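Local coordinates for aluminum resistance protein (Clostridium novyi, PDB 3I16) that probably acts as a pyridoxal-phosphate-dependent carbon-sulfur lyase of the methionine gamma-lyase family, with a proposed part in aluminum resistance, at residues Gly285-Arg288 against Ser289-Gln292; Ile309-Ser312 against Arg313-Leu317; Gln385-Ser388 against Ile389-Ser392. One frame throughout, in Å; residues are numbered along the deposited sequence. Where two conformers were deposited one is given.

How the contacts relate
Contacts 1 and 2 lie on the same long helix, 287-318: contact 1 is its first turn and contact 2 lies in its last turns, with centres about 35 Å apart. Contact 3 belongs to the loop between strands 376-379 and 392-396, with its centre about 18 Å from that of contact 1 and about 20 Å from that of contact 2. None of the three touches another, but Ile389 of contact 3 packs on the middle of helix 287-318, at Ile300 and Ala304. Contact 3 is the one beside the cofactor: the Ser388 side chain is about 7 Å from bound pyridoxal phosphate, whereas contacts 1 and 2 lie away from the annotated sites.

Contact 1: residues Gly285-Arg288 against Ser289-Gln292; sequences GVVR and SMYQ. With EDO (1,2-ethanediol), chain M.
Val286 and Met290, a selenomethionine, meet through their methyl groups. In the conformer given, Val286 CG2 lies 3.5 Å from Met290 CE, where chi3 of -88° places that methyl; because Met290 has a second conformer, the closeness is doubtful. On another flank Val287 and Tyr291 run side by side and point the same way, and Val287 CG2 rests 3.6 Å from Tyr291 CE2. Val286, at the N-cap position, also offers its carbonyl O to two donors: Ser289 OG at 2.7 Å and Met290 N at 3.3 Å, the latter in the carbonyl plane. With OG set between the backbone N and the carbonyl carbon (chi1 69°), the Ser289 hydroxyl turns back to the N-cap carbonyl. Arg288 and Gln292 are one turn apart and are bridged by a 1,2-ethanediol, probably from the crystallisation liquor. Arg288 NH2 donates to its O1 at 3.0 Å, almost straight (170°) and in the guanidinium plane, while Arg288 NE donates to O2, which in turn donates to Gln292 OE1 at 2.5 Å. Gln292 NE2 is held by Gly249 O of the second subunit, and Phe383 of that subunit packs against Arg288, Tyr291 and Gln292. Within the chain, Met290 and Tyr291 lie on Leu78 of helix 73-86, so this first turn of helix 287-318 packs on that helix and meets two other subunits, Arg288 also touching Asn64 of the third.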
loop_
_atom_site.group_PDB
_atom_site.type_symbol
_atom_site.label_atom_id
_atom_site.label_comp_id
_atom_site.label_asym_id
_atom_site.label_seq_id
_atom_site.Cartn_x
_atom_site.Cartn_y
_atom_site.Cartn_z
ATOM N N GLY B 285 -5.679 1.555 2.397
ATOM C CA GLY B 285 -4.487 1.904 3.147
ATOM C C GLY B 285 -4.017 3.339 3.049
ATOM O O GLY B 285 -2.891 3.634 3.446
ATOM N N VAL B 286 -4.855 4.257 2.569
ATOM C CA VAL B 286 -4.408 5.647 2.407
ATOM C C VAL B 286 -5.000 6.642 3.415
ATOM O O VAL B 286 -4.753 7.843 3.324
ATOM C CB VAL B 286 -4.666 6.140 0.966
ATOM C CG1 VAL B 286 -3.903 5.247 -0.029
ATOM C CG2 VAL B 286 -6.162 6.205 0.673
ATOM N N VAL B 287 -5.738 6.138 4.398
ATOM C CA VAL B 287 -6.393 7.003 5.369
ATOM C C VAL B 287 -5.383 7.794 6.196
ATOM O O VAL B 287 -5.590 8.998 6.454
ATOM C CB VAL B 287 -7.382 6.229 6.275
ATOM C CG1 VAL B 287 -6.644 5.463 7.343
ATOM C CG2 VAL B 287 -8.365 7.193 6.904
ATOM N N ARG B 288 -4.258 7.187 6.563
ATOM C CA ARG B 288 -3.286 7.959 7.347
ATOM C C ARG B 288 -2.809 9.215 6.591
ATOM O O ARG B 288 -2.654 10.267 7.188
ATOM C CB ARG B 288 -2.090 7.132 7.788
ATOM C CG ARG B 288 -1.189 7.888 8.746
ATOM C CD ARG B 288 0.016 7.092 9.205
ATOM N NE ARG B 288 0.985 6.940 8.125
ATOM C CZ ARG B 288 1.401 5.792 7.582
ATOM N NH1 ARG B 288 1.013 4.599 8.042
ATOM N NH2 ARG B 288 2.281 5.845 6.584
ATOM N N SER B 289 -2.578 9.099 5.292
ATOM C CA SER B 289 -2.104 10.234 4.499
ATOM C C SER B 289 -3.182 11.307 4.381
ATOM O O SER B 289 -2.870 12.504 4.182
ATOM C CB SER B 289 -1.638 9.772 3.106
ATOM O OG SER B 289 -2.745 9.339 2.333
HETATM N N MSE B 290 -4.450 10.900 4.477
HETATM C CA MSE B 290 -5.545 11.879 4.426
HETATM C C MSE B 290 -5.625 12.673 5.717
HETATM O O MSE B 290 -5.828 13.896 5.681
HETATM C CB MSE B 290 -6.874 11.232 4.103
HETATM C CG MSE B 290 -7.026 10.966 2.632
HETATM SE SE MSE B 290 -8.714 10.147 2.298
HETATM C CE MSE B 290 -8.208 8.277 2.546
ATOM N N TYR B 291 -5.451 11.997 6.849
ATOM C CA TYR B 291 -5.408 12.681 8.150
ATOM C C TYR B 291 -4.185 13.616 8.189
ATOM O O TYR B 291 -4.278 14.823 8.525
ATOM C CB TYR B 291 -5.247 11.695 9.314
ATOM C CG TYR B 291 -6.496 10.976 9.810
ATOM C CD1 TYR B 291 -7.412 11.632 10.624
ATOM C CD2 TYR B 291 -6.719 9.626 9.542
ATOM C CE1 TYR B 291 -8.532 10.988 11.116
ATOM C CE2 TYR B 291 -7.856 8.971 10.021
ATOM C CZ TYR B 291 -8.758 9.668 10.817
ATOM O OH TYR B 291 -9.888 9.056 11.342
ATOM N N GLN B 292 -3.029 13.055 7.845
ATOM C CA GLN B 292 -1.799 13.836 7.905
ATOM C C GLN B 292 -1.832 15.059 6.975
ATOM O O GLN B 292 -1.365 16.138 7.344
ATOM C CB GLN B 292 -0.568 12.973 7.644
ATOM C CG GLN B 292 0.700 13.672 8.121
ATOM C CD GLN B 292 1.945 12.845 8.033
ATOM O OE1 GLN B 292 1.929 11.708 7.562
ATOM N NE2 GLN B 292 3.059 13.419 8.505
HETATM C C1 EDO M . 2.985 9.566 4.866
HETATM O O1 EDO M . 3.540 8.353 5.416
HETATM C C2 EDO M . 1.484 9.680 5.110
HETATM O O2 EDO M . 1.189 9.532 6.502
HETATM O O HOH W 1 -1.601 6.439 4.213
#

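Contact 2: residues Ile309-Ser312 against Arg313-Leu317; sequences ILCS and RIMEL
Contact 2 is a stretch of regular alpha-helix near the C-terminal end of helix 287-318, in which Ile309-Ser312 accept i to i+4 backbone bonds from Arg313-Glu316. Four successive bonds tie the turns, among them Ile314 N to Leu310 O at 2.9 Å and Glu316 N to Ser312 O at 3.0 Å. On the buried flank Cys311 SG lies alongside Met315, a selenomethionine, 3.8 Å from its CG. With SG anti to the backbone N (chi1 180°), the CB-SG bond heads toward the next turn and brings the sulfur to Met315 CG, whereas Met315 bends at both chi2 and chi3 and carries its selenium away from the cysteine. Both side chains pack on Ile337 of strand 335-338 and on helix 411-425, through Ile418 and Leu422 respectively. Elsewhere on the helix surface, Leu310 CD1 makes a looser contact with Ile314 CB, at 4.5 Å.

The polar flank is built round Glu316. Arg313 NH1 forms a salt bridge with Glu316 OE1 at 3.1 Å; the carboxylate oxygen sits at the edge of the guanidinium, in its plane, but the nitrogen meets OE1 from well above the carboxylate plane, 64° out of it. Leu317 CD2 lies over the centre of one guanidinium face, 3.9 Å above it. A water donates to Glu316 OE1 and also to Ser312 OG, linking the two side chains across the turn, while the serine hydroxyl is further bonded to Pro324 O. The stronger partner of Arg313 is Asp29 of helix 17-54, whose OD2 forms a salt bridge with Arg313 NH2. Set between two carboxylates, the guanidinium would be expected to favour the ionised form of both Glu316 and Asp29, and it ties this helix to helix 17-54 by charge as well as by packing.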
loop_
_atom_site.group_PDB
_atom_site.type_symbol
_atom_site.label_atom_id
_atom_site.label_comp_id
_atom_site.label_asym_id
_atom_site.label_seq_id
_atom_site.Cartn_x
_atom_site.Cartn_y
_atom_site.Cartn_z
ATOM N N ILE B 309 1.192 35.347 -4.487
ATOM C CA ILE B 309 1.392 36.775 -4.243
ATOM C C ILE B 309 2.720 37.233 -4.852
ATOM O O ILE B 309 2.785 38.284 -5.495
ATOM C CB ILE B 309 1.322 37.104 -2.720
ATOM C CG1 ILE B 309 -0.086 36.751 -2.178
ATOM C CG2 ILE B 309 1.646 38.548 -2.496
ATOM C CD1 ILE B 309 -0.234 36.749 -0.646
ATOM N N LEU B 310 3.774 36.450 -4.652
ATOM C CA LEU B 310 5.066 36.750 -5.269
ATOM C C LEU B 310 4.935 36.770 -6.808
ATOM O O LEU B 310 5.483 37.634 -7.460
ATOM C CB LEU B 310 6.108 35.724 -4.876
ATOM C CG LEU B 310 7.416 35.696 -5.683
ATOM C CD1 LEU B 310 8.182 36.980 -5.490
ATOM C CD2 LEU B 310 8.240 34.459 -5.256
ATOM N N CYS B 311 4.257 35.762 -7.359
ATOM C CA CYS B 311 4.053 35.684 -8.794
ATOM C C CYS B 311 3.339 36.951 -9.252
ATOM O O CYS B 311 3.775 37.576 -10.189
ATOM C CB CYS B 311 3.231 34.451 -9.152
ATOM S SG CYS B 311 2.947 34.296 -10.939
ATOM N N SER B 312 2.274 37.345 -8.554
ATOM C CA SER B 312 1.541 38.562 -8.901
ATOM C C SER B 312 2.462 39.784 -9.014
ATOM O O SER B 312 2.482 40.499 -10.051
ATOM C CB SER B 312 0.465 38.835 -7.847
ATOM O OG SER B 312 -0.251 40.034 -8.089
ATOM N N ARG B 313 3.225 40.043 -7.958
ATOM C CA ARG B 313 4.047 41.246 -7.947
ATOM C C ARG B 313 5.237 41.162 -8.918
ATOM O O ARG B 313 5.493 42.110 -9.624
ATOM C CB ARG B 313 4.513 41.577 -6.527
ATOM C CG ARG B 313 5.249 42.906 -6.397
ATOM C CD ARG B 313 4.453 44.074 -6.975
ATOM N NE ARG B 313 5.038 45.334 -6.562
ATOM C CZ ARG B 313 4.583 46.541 -6.877
ATOM N NH1 ARG B 313 3.493 46.700 -7.622
ATOM N NH2 ARG B 313 5.233 47.608 -6.412
ATOM N N ILE B 314 5.949 40.038 -8.968
ATOM C CA ILE B 314 7.099 39.939 -9.883
ATOM C C ILE B 314 6.677 40.074 -11.367
ATOM O O ILE B 314 7.364 40.748 -12.157
ATOM C CB ILE B 314 7.960 38.667 -9.636
ATOM C CG1 ILE B 314 9.391 38.855 -10.170
ATOM C CG2 ILE B 314 7.316 37.418 -10.233
ATOM C CD1 ILE B 314 10.330 37.660 -9.832
HETATM N N MSE B 315 5.529 39.504 -11.731
HETATM C CA MSE B 315 5.046 39.576 -13.135
HETATM C C MSE B 315 4.532 40.970 -13.443
HETATM O O MSE B 315 4.734 41.501 -14.565
HETATM C CB MSE B 315 3.954 38.509 -13.385
HETATM C CG MSE B 315 4.409 37.086 -13.152
HETATM SE SE MSE B 315 5.863 36.573 -14.282
HETATM C CE MSE B 315 4.901 36.520 -15.918
ATOM N N GLU B 316 3.884 41.589 -12.453
ATOM C CA GLU B 316 3.413 42.975 -12.616
ATOM C C GLU B 316 4.611 43.899 -12.871
ATOM O O GLU B 316 4.591 44.729 -13.803
ATOM C CB GLU B 316 2.648 43.458 -11.365
ATOM C CG GLU B 316 2.059 44.821 -11.511
ATOM C CD GLU B 316 1.497 45.411 -10.224
ATOM O OE1 GLU B 316 1.565 44.793 -9.127
ATOM O OE2 GLU B 316 0.992 46.540 -10.336
ATOM N N LEU B 317 5.652 43.760 -12.045
ATOM C CA LEU B 317 6.874 44.573 -12.195
ATOM C C LEU B 317 7.538 44.313 -13.539
ATOM O O LEU B 317 8.035 45.258 -14.177
ATOM C CB LEU B 317 7.861 44.328 -11.050
ATOM C CG LEU B 317 7.425 44.874 -9.670
ATOM C CD1 LEU B 317 8.371 44.458 -8.566
ATOM C CD2 LEU B 317 7.339 46.366 -9.724
HETATM O O HOH W 2 0.545 42.747 -8.093
#

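Contact 3: residues Gln385-Ser388 against Ile389-Ser392; sequences QGSS and IELS
This is a local turn contact in the buried loop between strands 376-379 and 392-396, where Ser387 faces Ile389 and Glu390. Ser387 OG touches Ile389 CG2 at 3.3 Å and receives a weak, long bond from Glu390 N at 3.5 Å. The hydroxyl reaches that side because it stands trans to its own backbone N (chi1 167°). Alongside, Glu390 runs extended past Ser387, its CG 3.6 Å from Ser387 OG. A water joins the two polar ends, lying 2.8 Å from Ser387 OG and donating to Glu390 OE2 at 2.7 Å. Ser387 OG is further bonded to Ile243 O, and the carboxylate accepts from the backbone N of Phe383 and of Ile384, so both its oxygens are held within the loop.

The loop leads into the C-terminal six-stranded antiparallel sheet, consistent with the small domain of fold type I pyridoxal phosphate enzymes. There Ser392 OG approaches Ser388 CA at 3.6 Å; it is hydrogen-bonded to Gln406 O of the adjoining strand, though Glu390 O, 3.1 Å from Ser392 OG, is within reach of the same proton. Ser388 turns its hydroxyl the other way, to Tyr221 OH and Lys244 NZ, two residues of the pyridoxal phosphate pocket.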
loop_
_atom_site.group_PDB
_atom_site.type_symbol
_atom_site.label_atom_id
_atom_site.label_comp_id
_atom_site.label_asym_id
_atom_site.label_seq_id
_atom_site.Cartn_x
_atom_site.Cartn_y
_atom_site.Cartn_z
ATOM N N GLN B 385 -0.254 12.923 -9.227
ATOM C CA GLN B 385 -0.599 13.306 -10.610
ATOM C C GLN B 385 -1.773 14.275 -10.703
ATOM O O GLN B 385 -2.877 13.979 -10.269
ATOM C CB GLN B 385 -0.895 12.085 -11.459
ATOM C CG GLN B 385 -0.978 12.400 -12.970
ATOM C CD GLN B 385 -1.799 11.366 -13.731
ATOM O OE1 GLN B 385 -2.968 11.158 -13.434
ATOM N NE2 GLN B 385 -1.202 10.741 -14.720
ATOM N N GLY B 386 -1.514 15.441 -11.283
ATOM C CA GLY B 386 -2.548 16.462 -11.425
ATOM C C GLY B 386 -2.801 17.332 -10.199
ATOM O O GLY B 386 -3.697 18.173 -10.221
ATOM N N SER B 387 -2.048 17.123 -9.119
ATOM C CA SER B 387 -2.237 17.908 -7.915
ATOM C C SER B 387 -1.966 19.378 -8.236
ATOM O O SER B 387 -0.943 19.701 -8.825
ATOM C CB SER B 387 -1.278 17.456 -6.819
ATOM O OG SER B 387 -1.248 18.413 -5.766
ATOM N N SER B 388 -2.876 20.259 -7.855
ATOM C CA SER B 388 -2.665 21.694 -8.089
ATOM C C SER B 388 -2.295 22.465 -6.824
ATOM O O SER B 388 -2.238 23.695 -6.851
ATOM C CB SER B 388 -3.853 22.302 -8.808
ATOM O OG SER B 388 -5.054 21.905 -8.204
ATOM N N ILE B 389 -2.061 21.741 -5.727
ATOM C CA ILE B 389 -1.480 22.328 -4.526
ATOM C C ILE B 389 0.054 22.213 -4.682
ATOM O O ILE B 389 0.799 22.862 -3.953
ATOM C CB ILE B 389 -1.999 21.695 -3.201
ATOM C CG1 ILE B 389 -1.575 22.544 -1.991
ATOM C CG2 ILE B 389 -1.544 20.259 -3.054
ATOM C CD1 ILE B 389 -2.019 24.022 -2.039
ATOM N N GLU B 390 0.518 21.383 -5.616
ATOM C CA GLU B 390 1.936 21.342 -5.997
ATOM C C GLU B 390 2.079 22.358 -7.111
ATOM O O GLU B 390 1.105 22.592 -7.824
ATOM C CB GLU B 390 2.379 19.964 -6.509
ATOM C CG GLU B 390 2.285 18.883 -5.427
ATOM C CD GLU B 390 2.845 17.563 -5.849
ATOM O OE1 GLU B 390 4.041 17.514 -6.219
ATOM O OE2 GLU B 390 2.116 16.535 -5.749
ATOM N N LEU B 391 3.263 22.969 -7.238
ATOM C CA LEU B 391 3.497 23.990 -8.247
ATOM C C LEU B 391 3.038 23.489 -9.600
ATOM O O LEU B 391 3.470 22.434 -10.060
ATOM C CB LEU B 391 4.979 24.393 -8.325
ATOM C CG LEU B 391 5.289 25.548 -9.299
ATOM C CD1 LEU B 391 4.580 26.849 -8.893
ATOM C CD2 LEU B 391 6.805 25.804 -9.457
ATOM N N SER B 392 2.175 24.268 -10.239
ATOM C CA SER B 392 1.588 23.901 -11.517
ATOM C C SER B 392 1.099 25.167 -12.215
ATOM O O SER B 392 0.989 26.234 -11.593
ATOM C CB SER B 392 0.408 22.957 -11.259
ATOM O OG SER B 392 -0.469 23.538 -10.301
HETATM O O HOH W 3 0.125 16.840 -3.927
#